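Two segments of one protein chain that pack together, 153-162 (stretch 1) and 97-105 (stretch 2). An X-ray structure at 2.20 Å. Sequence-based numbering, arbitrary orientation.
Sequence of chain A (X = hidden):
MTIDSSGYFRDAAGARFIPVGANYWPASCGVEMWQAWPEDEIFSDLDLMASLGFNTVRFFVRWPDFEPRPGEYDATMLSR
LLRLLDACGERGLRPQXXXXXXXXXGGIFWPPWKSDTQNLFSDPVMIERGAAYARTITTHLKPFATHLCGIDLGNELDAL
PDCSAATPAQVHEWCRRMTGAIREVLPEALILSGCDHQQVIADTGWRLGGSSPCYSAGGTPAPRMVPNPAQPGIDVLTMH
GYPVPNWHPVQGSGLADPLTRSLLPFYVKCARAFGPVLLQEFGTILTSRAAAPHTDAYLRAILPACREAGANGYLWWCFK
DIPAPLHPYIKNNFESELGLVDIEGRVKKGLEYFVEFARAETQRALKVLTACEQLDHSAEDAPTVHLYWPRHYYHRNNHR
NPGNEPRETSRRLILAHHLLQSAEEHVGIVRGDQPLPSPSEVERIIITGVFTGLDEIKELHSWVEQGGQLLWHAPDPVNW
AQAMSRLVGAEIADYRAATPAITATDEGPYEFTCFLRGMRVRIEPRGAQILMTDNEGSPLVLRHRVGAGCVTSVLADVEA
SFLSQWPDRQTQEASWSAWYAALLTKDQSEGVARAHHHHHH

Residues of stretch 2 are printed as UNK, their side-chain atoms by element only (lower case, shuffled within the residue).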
# COMPACT_ATOMS: atom_id res chain seq x y z
N LEU A 153 -19.87 -24.71 10.25
CA LEU A 153 -19.58 -23.61 11.18
C LEU A 153 -20.09 -22.27 10.65
O LEU A 153 -20.69 -21.48 11.39
CB LEU A 153 -18.07 -23.54 11.43
CG LEU A 153 -17.60 -22.63 12.56
CD1 LEU A 153 -18.45 -22.90 13.81
CD2 LEU A 153 -16.14 -22.89 12.83
N GLY A 154 -19.85 -21.99 9.38
CA GLY A 154 -20.37 -20.78 8.78
C GLY A 154 -19.93 -20.73 7.33
O GLY A 154 -19.15 -21.57 6.88
N ASN A 155 -20.44 -19.75 6.61
CA ASN A 155 -20.14 -19.61 5.20
C ASN A 155 -18.95 -18.66 4.99
O ASN A 155 -19.07 -17.46 5.24
CB ASN A 155 -21.33 -19.12 4.40
CG ASN A 155 -21.02 -19.15 2.94
OD1 ASN A 155 -20.39 -20.09 2.48
ND2 ASN A 155 -21.38 -18.09 2.21
N GLU A 156 -17.84 -19.22 4.53
CA GLU A 156 -16.70 -18.44 4.04
C GLU A 156 -16.25 -17.43 5.08
O GLU A 156 -16.10 -16.23 4.81
CB GLU A 156 -17.04 -17.76 2.71
CG GLU A 156 -17.48 -18.77 1.64
CD GLU A 156 -17.32 -18.27 0.22
OE1 GLU A 156 -17.43 -17.04 -0.01
OE2 GLU A 156 -17.10 -19.13 -0.68
N LEU A 157 -16.07 -17.93 6.31
CA LEU A 157 -15.68 -17.05 7.41
C LEU A 157 -14.33 -16.41 7.14
O LEU A 157 -14.03 -15.36 7.72
CB LEU A 157 -15.66 -17.83 8.72
CG LEU A 157 -17.05 -18.28 9.25
CD1 LEU A 157 -16.93 -19.49 10.17
CD2 LEU A 157 -17.77 -17.12 9.93
N ASP A 158 -13.54 -17.00 6.24
CA ASP A 158 -12.24 -16.46 5.89
C ASP A 158 -12.32 -15.32 4.88
O ASP A 158 -11.29 -14.71 4.60
CB ASP A 158 -11.39 -17.59 5.34
CG ASP A 158 -11.98 -18.18 4.09
OD1 ASP A 158 -13.08 -18.73 4.14
OD2 ASP A 158 -11.38 -18.07 3.02
N ALA A 159 -13.48 -15.07 4.30
CA ALA A 159 -13.67 -13.95 3.39
C ALA A 159 -14.04 -12.67 4.13
O ALA A 159 -14.09 -11.60 3.50
CB ALA A 159 -14.78 -14.28 2.38
N LEU A 160 -14.33 -12.76 5.42
CA LEU A 160 -14.83 -11.64 6.19
C LEU A 160 -13.73 -10.60 6.40
O LEU A 160 -12.58 -10.95 6.70
CB LEU A 160 -15.33 -12.12 7.55
CG LEU A 160 -16.67 -12.86 7.55
CD1 LEU A 160 -16.87 -13.57 8.88
CD2 LEU A 160 -17.82 -11.92 7.22
N PRO A 161 -14.06 -9.31 6.29
CA PRO A 161 -13.07 -8.28 6.65
C PRO A 161 -12.52 -8.49 8.05
O PRO A 161 -11.38 -8.10 8.33
CB PRO A 161 -13.85 -6.95 6.57
CG PRO A 161 -15.22 -7.28 6.10
CD PRO A 161 -15.42 -8.78 6.15
N ASP A 162 -13.31 -9.12 8.93
CA ASP A 162 -12.89 -9.34 10.32
C ASP A 162 -11.60 -10.15 10.41
O ASP A 162 -10.88 -10.03 11.41
CB ASP A 162 -14.00 -10.06 11.10
CG ASP A 162 -15.35 -9.39 10.96
OD1 ASP A 162 -15.85 -9.33 9.81
OD2 ASP A 162 -15.92 -8.93 11.99
N UNK A 97 -26.58 -27.66 7.75
CA UNK A 97 -26.93 -26.29 8.16
C UNK A 97 -25.68 -25.50 8.48
O UNK A 97 -24.75 -26.01 9.11
c UNK A 97 -27.23 -27.75 10.02
c UNK A 97 -26.73 -28.62 8.86
c UNK A 97 -27.80 -26.51 9.41
N UNK A 98 -25.67 -24.24 8.05
CA UNK A 98 -24.52 -23.36 8.22
C UNK A 98 -24.91 -22.26 9.19
O UNK A 98 -25.88 -21.54 8.93
o UNK A 98 -22.88 -22.03 6.99
c UNK A 98 -24.07 -22.80 6.88
N UNK A 99 -24.15 -22.13 10.29
CA UNK A 99 -24.56 -21.31 11.44
C UNK A 99 -24.19 -19.84 11.29
O UNK A 99 -25.05 -18.96 11.32
c UNK A 99 -25.70 -23.71 12.66
c UNK A 99 -23.94 -21.87 12.73
c UNK A 99 -24.25 -23.35 13.01
c UNK A 99 -23.95 -23.75 14.45
N UNK A 100 -22.89 -19.56 11.14
CA UNK A 100 -22.38 -18.20 11.26
C UNK A 100 -22.42 -17.55 9.88
O UNK A 100 -21.47 -17.56 9.11
c UNK A 100 -20.73 -19.77 15.33
c UNK A 100 -21.08 -18.73 16.15
c UNK A 100 -20.70 -19.60 13.94
c UNK A 100 -21.00 -18.38 13.37
c UNK A 100 -21.35 -17.32 14.20
c UNK A 100 -20.98 -18.20 11.87
c UNK A 100 -21.39 -17.49 15.59
N UNK A 101 -23.60 -17.03 9.56
CA UNK A 101 -23.91 -16.43 8.27
C UNK A 101 -24.67 -15.14 8.56
O UNK A 101 -25.83 -15.20 8.98
c UNK A 101 -24.99 -16.74 6.03
c UNK A 101 -24.09 -18.74 7.22
c UNK A 101 -24.75 -17.36 7.38
N UNK A 102 -24.04 -13.99 8.35
CA UNK A 102 -22.66 -13.91 7.89
C UNK A 102 -22.50 -13.53 6.43
O UNK A 102 -23.36 -12.84 5.85
N UNK A 103 -21.40 -13.98 5.85
CA UNK A 103 -21.05 -13.69 4.46
C UNK A 103 -21.94 -14.47 3.51
O UNK A 103 -22.10 -15.69 3.67
c UNK A 103 -19.60 -14.06 4.24
c UNK A 103 -17.81 -11.48 3.16
c UNK A 103 -16.70 -10.75 1.10
c UNK A 103 -17.89 -12.81 1.13
n UNK A 103 -18.42 -14.01 0.71
c UNK A 103 -19.02 -13.78 2.86
c UNK A 103 -17.12 -11.87 0.42
c UNK A 103 -18.24 -12.64 2.49
c UNK A 103 -17.04 -10.55 2.46
c UNK A 103 -19.10 -14.58 1.76
N UNK A 104 -22.51 -13.80 2.50
CA UNK A 104 -23.45 -14.47 1.60
C UNK A 104 -23.68 -13.64 0.34
O UNK A 104 -24.31 -12.57 0.41
c UNK A 104 -24.78 -14.72 2.33
s UNK A 104 -25.13 -16.98 0.72
c UNK A 104 -25.80 -15.44 1.46
c UNK A 104 -24.63 -17.90 2.19
N UNK A 105 -23.16 -14.13 -0.80
CA UNK A 105 -23.45 -13.60 -2.14
C UNK A 105 -23.12 -12.11 -2.30
O UNK A 105 -23.80 -11.39 -3.05
o UNK A 105 -25.20 -15.17 -2.35
c UNK A 105 -24.91 -13.82 -2.49
O HOH W 1 -19.94 -15.89 7.36

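Position 97 carries three side-chain carbons that close a ring onto the backbone N. They lie well away from stretch 1. A ring through the backbone N identifies Pro97.

Position 98 has one carbon followed by one oxygen. The oxygen lies 3.2 Å from the C of Gly154. It is also 3.4 Å from the N of Asn155, but the angle is poor and this is not a hydrogen bond. A single carbon with a terminal oxygen and no further branch is Ser98.

Position 99 has four carbons, forked at the second. Its CB lies 3.5 Å from the O of Leu153. The fork one carbon beyond CB excludes isoleucine, which branches at CB itself. This is Leu99, with chi1 in m and chi2 in t.

Position 100 has one carbon and then a ring of six carbons, with no oxygen on the ring. One ring carbon lies 4.0 Å from CD1 of Leu153, and CB lies 3.9 Å from CD2 of Leu157. The missing hydroxyl excludes tyrosine, so this is Phe100. The backbone is engaged too. Phe100 N donates to Leu153 O at 2.9 Å, and that oxygen sits at the edge of the ring. Asn155 N donates to Phe100 O at 3.5 Å, a weak bond.

Position 101 has three carbons, one carrying the other two. One methyl lies 3.8 Å from the N of Asn155. Three carbons branched at CB, without oxygen, make Val101.

Position 102 has no side-chain atoms, so it is Gly102. The peptide bond before it is cis, and its phi is positive, at 105°. An ideal CB here would clash with the O of Phe100, at 2.5 Å.

Position 103 has one carbon and then fused five- and six-membered rings holding eight carbons and one nitrogen. The CB of Ala159 stands over the six-membered ring, 3.8 Å from its centroid, in a CH-pi contact. The CB of position 103 lies 4.1 Å from CD2 of Leu160. The ring nitrogen is 3.3 Å from OE1 of Glu156. The fused rings are an indole, so the residue is Trp103.

Position 104 has an unbranched chain of two carbons, sulfur and one carbon. The terminal carbon comes within 3.3 Å of ND2 of Asn155. The sulfur within the chain marks Met104.

Position 105 has one carbon and one oxygen and makes no contact with stretch 1. It is Ser105.

The contact joins backbone pairing to side-chain packing. The chains come close where Gly154 CA lies 4.1 Å from Phe100 CA. A CB on Gly154 would lie 2.6 Å from Phe100 O, so the bare backbone suits this approach. Further along, Asn155 ND2 donates to Trp103 O at 2.9 Å. A water links three backbone atoms: it donates to Phe100 O and Asn155 O, and accepts from Trp103 N. Trp103 has the largest covered area in either stretch, and its indole packs against Ala159. Together the two stretches bury 595 Å².

Stretch 2, residues 97-105: PSLFVGWMS
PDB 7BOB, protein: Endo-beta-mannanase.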